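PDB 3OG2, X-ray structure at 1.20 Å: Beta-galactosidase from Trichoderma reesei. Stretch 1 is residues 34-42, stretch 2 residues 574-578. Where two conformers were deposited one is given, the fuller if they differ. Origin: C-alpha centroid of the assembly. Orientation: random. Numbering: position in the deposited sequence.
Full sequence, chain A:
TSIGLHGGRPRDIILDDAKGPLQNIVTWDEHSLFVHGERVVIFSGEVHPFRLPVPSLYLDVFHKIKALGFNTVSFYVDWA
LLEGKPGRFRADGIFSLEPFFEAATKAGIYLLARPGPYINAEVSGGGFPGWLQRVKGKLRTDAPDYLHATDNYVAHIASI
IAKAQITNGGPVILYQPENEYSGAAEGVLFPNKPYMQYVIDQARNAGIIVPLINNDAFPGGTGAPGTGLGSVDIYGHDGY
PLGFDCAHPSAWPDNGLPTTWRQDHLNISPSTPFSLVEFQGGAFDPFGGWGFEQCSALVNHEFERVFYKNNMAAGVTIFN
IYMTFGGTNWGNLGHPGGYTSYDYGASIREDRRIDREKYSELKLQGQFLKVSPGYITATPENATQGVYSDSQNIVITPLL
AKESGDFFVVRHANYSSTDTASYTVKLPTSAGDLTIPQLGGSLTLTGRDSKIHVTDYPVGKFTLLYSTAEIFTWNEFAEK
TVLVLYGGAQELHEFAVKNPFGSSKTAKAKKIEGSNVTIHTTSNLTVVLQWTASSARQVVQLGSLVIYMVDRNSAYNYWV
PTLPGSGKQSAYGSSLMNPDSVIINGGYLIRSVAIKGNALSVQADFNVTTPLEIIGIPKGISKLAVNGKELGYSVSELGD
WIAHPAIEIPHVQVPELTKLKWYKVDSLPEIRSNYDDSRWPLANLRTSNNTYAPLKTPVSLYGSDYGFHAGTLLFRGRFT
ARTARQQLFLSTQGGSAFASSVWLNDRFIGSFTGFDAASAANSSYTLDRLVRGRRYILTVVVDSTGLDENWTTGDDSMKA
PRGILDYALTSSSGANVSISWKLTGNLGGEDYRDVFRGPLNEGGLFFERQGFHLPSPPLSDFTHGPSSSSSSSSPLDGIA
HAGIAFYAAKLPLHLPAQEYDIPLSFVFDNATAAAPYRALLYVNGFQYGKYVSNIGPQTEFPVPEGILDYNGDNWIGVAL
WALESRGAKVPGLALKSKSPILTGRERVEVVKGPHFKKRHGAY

Stretch 1 34-42: FVHGERVVI
Stretch 2, residues 574-578: SSLMN

How does stretch 1 present itself to a segment more than 500 residues away in the same chain? Phe34 and Val35 end a strand, a type I' turn runs from Val35 to Glu38, and a strand resumes at Glu38. Val35 N to Glu38 O (2.9 Å) and Glu38 N to Val35 O (3.0 Å) close the hairpin. His36 (phi/psi 52/37) and Gly37 (85/0) form its exposed tip; at Gly37 a CB would jam against the carbonyl O of His36. Val35, chi1 t, points toward stretch 2, its CB 3.8 Å from Leu576 CD1.

What holds the backbone of stretch 2? Glu38 (-106/126) extends its side chain, chi1 and chi2 both t and chi3 10°, so that its carboxylate meets two successive amides of the irregular stretch 2. Leu576 N donates to Glu38 OE1 at 2.9 Å and 172°, Met577 N to Glu38 OE2 at 2.9 Å and 165°. The carboxylate's charge is thus met by backbone N-H groups. Within stretch 2, Ser575 (-172/168), chi1 p, donates from OG to Met577 O at 2.8 Å.

How does Met577 lie along the strand? Over the contact the two chains run in broadly the same direction. Met577 CA is 6.3 Å from Val40 CA, the nearest CA pair across the stretches, and the m, m, m side chain of Met577 (-103/143) curls so that Met577 CG sits 3.4 Å from Arg39 O. Arg39 (m, t, t, chi4 -80°) leads its own end away.

What fills the rest of the contact? Val40 (-145/149), chi1 p, places CG2 3.8 Å from Leu576 CB and 4.0 Å from Met577 SD, touching both residues; Leu576 (-84/-38) is m, t. At Val41 (-89/114), chi1 t, the backbone N makes a weak hydrogen bond to Met577 SD at 3.7 Å, sulfur being a poor acceptor, while Val41 CG2 meets Met577 CE at 4.2 Å. Ile42 (m, m) and Asn578 (50/47) lie beyond the contact.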

# COMPACT_ATOMS: atom_id res chain seq x y z
N PHE A 34 -16.59 -18.85 6.53
CA PHE A 34 -17.38 -19.48 5.48
C PHE A 34 -18.03 -18.38 4.65
O PHE A 34 -18.59 -17.42 5.25
CB PHE A 34 -18.49 -20.34 6.06
CG PHE A 34 -18.13 -21.59 6.84
CD1 PHE A 34 -17.49 -21.49 8.06
CD2 PHE A 34 -18.44 -22.85 6.34
CE1 PHE A 34 -17.13 -22.62 8.81
CE2 PHE A 34 -18.14 -23.97 7.14
CZ PHE A 34 -17.55 -23.87 8.37
N VAL A 35 -17.96 -18.48 3.34
CA VAL A 35 -18.61 -17.53 2.46
C VAL A 35 -19.58 -18.34 1.60
O VAL A 35 -19.14 -19.28 0.90
CB VAL A 35 -17.56 -16.73 1.63
CG1 VAL A 35 -18.32 -15.83 0.61
CG2 VAL A 35 -16.62 -15.91 2.49
N HIS A 36 -20.87 -18.02 1.65
CA HIS A 36 -21.89 -18.80 0.98
C HIS A 36 -21.75 -20.29 1.36
O HIS A 36 -21.98 -21.17 0.55
CB HIS A 36 -21.83 -18.62 -0.53
CG HIS A 36 -22.12 -17.26 -1.08
ND1 HIS A 36 -23.36 -16.67 -0.92
CD2 HIS A 36 -21.43 -16.33 -1.77
CE1 HIS A 36 -23.41 -15.47 -1.49
NE2 HIS A 36 -22.23 -15.23 -2.02
N GLY A 37 -21.39 -20.56 2.63
CA GLY A 37 -21.40 -21.95 3.09
C GLY A 37 -20.10 -22.66 2.77
O GLY A 37 -20.00 -23.86 3.15
N GLU A 38 -19.13 -22.04 2.14
CA GLU A 38 -17.90 -22.68 1.73
C GLU A 38 -16.78 -22.23 2.66
O GLU A 38 -16.57 -21.01 2.79
CB GLU A 38 -17.55 -22.24 0.28
CG GLU A 38 -16.25 -22.87 -0.21
CD GLU A 38 -15.74 -22.35 -1.53
OE1 GLU A 38 -16.23 -21.34 -2.08
OE2 GLU A 38 -14.81 -23.01 -2.09
N ARG A 39 -16.06 -23.16 3.25
CA ARG A 39 -14.86 -22.76 4.01
C ARG A 39 -13.84 -22.14 3.07
O ARG A 39 -13.66 -22.65 1.94
CB ARG A 39 -14.18 -23.97 4.65
CG ARG A 39 -14.93 -24.53 5.86
CD ARG A 39 -13.96 -25.50 6.54
NE ARG A 39 -14.59 -26.09 7.73
CZ ARG A 39 -14.69 -25.51 8.92
NH1 ARG A 39 -14.20 -24.25 9.10
NH2 ARG A 39 -15.27 -26.19 9.90
N VAL A 40 -13.15 -21.11 3.52
CA VAL A 40 -12.15 -20.45 2.67
C VAL A 40 -10.99 -20.01 3.53
O VAL A 40 -11.17 -19.68 4.71
CB VAL A 40 -12.81 -19.31 1.89
CG1 VAL A 40 -13.46 -18.27 2.83
CG2 VAL A 40 -11.83 -18.59 0.95
N VAL A 41 -9.79 -19.99 2.97
CA VAL A 41 -8.66 -19.28 3.53
C VAL A 41 -8.74 -17.88 2.95
O VAL A 41 -8.62 -17.73 1.71
CB VAL A 41 -7.32 -19.94 3.20
CG1 VAL A 41 -6.15 -19.05 3.70
CG2 VAL A 41 -7.22 -21.33 3.77
N ILE A 42 -8.99 -16.86 3.76
CA ILE A 42 -8.97 -15.47 3.27
C ILE A 42 -7.51 -15.04 3.18
O ILE A 42 -6.78 -15.01 4.19
CB ILE A 42 -9.76 -14.56 4.21
CG1 ILE A 42 -11.25 -14.92 4.21
CG2 ILE A 42 -9.50 -13.09 3.87
CD1 ILE A 42 -11.90 -14.71 2.84
N SER A 574 -16.26 -20.56 -9.95
CA SER A 574 -17.15 -21.66 -9.53
C SER A 574 -17.18 -21.83 -8.01
O SER A 574 -18.15 -22.38 -7.48
CB SER A 574 -16.77 -22.97 -10.18
OG SER A 574 -15.44 -23.31 -9.76
N SER A 575 -16.14 -21.36 -7.36
CA SER A 575 -15.99 -21.53 -5.89
C SER A 575 -14.77 -20.69 -5.50
O SER A 575 -14.01 -20.28 -6.39
CB SER A 575 -15.82 -23.00 -5.49
OG SER A 575 -14.71 -23.58 -6.15
N LEU A 576 -14.54 -20.44 -4.21
CA LEU A 576 -13.33 -19.74 -3.79
C LEU A 576 -12.13 -20.67 -3.67
O LEU A 576 -11.02 -20.26 -4.05
CB LEU A 576 -13.53 -19.09 -2.39
CG LEU A 576 -14.50 -17.90 -2.41
CD1 LEU A 576 -14.95 -17.51 -1.02
CD2 LEU A 576 -13.80 -16.76 -3.12
N MET A 577 -12.35 -21.90 -3.18
CA MET A 577 -11.27 -22.88 -3.05
C MET A 577 -11.41 -23.88 -4.19
O MET A 577 -12.54 -24.25 -4.58
CB MET A 577 -11.37 -23.64 -1.73
CG MET A 577 -11.35 -22.74 -0.50
SD MET A 577 -9.82 -21.84 -0.23
CE MET A 577 -8.82 -23.24 0.35
N ASN A 578 -10.29 -24.34 -4.75
CA ASN A 578 -10.37 -25.29 -5.90
C ASN A 578 -11.29 -24.79 -7.02
O ASN A 578 -12.09 -25.58 -7.57
CB ASN A 578 -10.80 -26.68 -5.46
CG ASN A 578 -9.78 -27.21 -4.45
OD1 ASN A 578 -10.16 -27.43 -3.30
ND2 ASN A 578 -8.54 -27.42 -4.82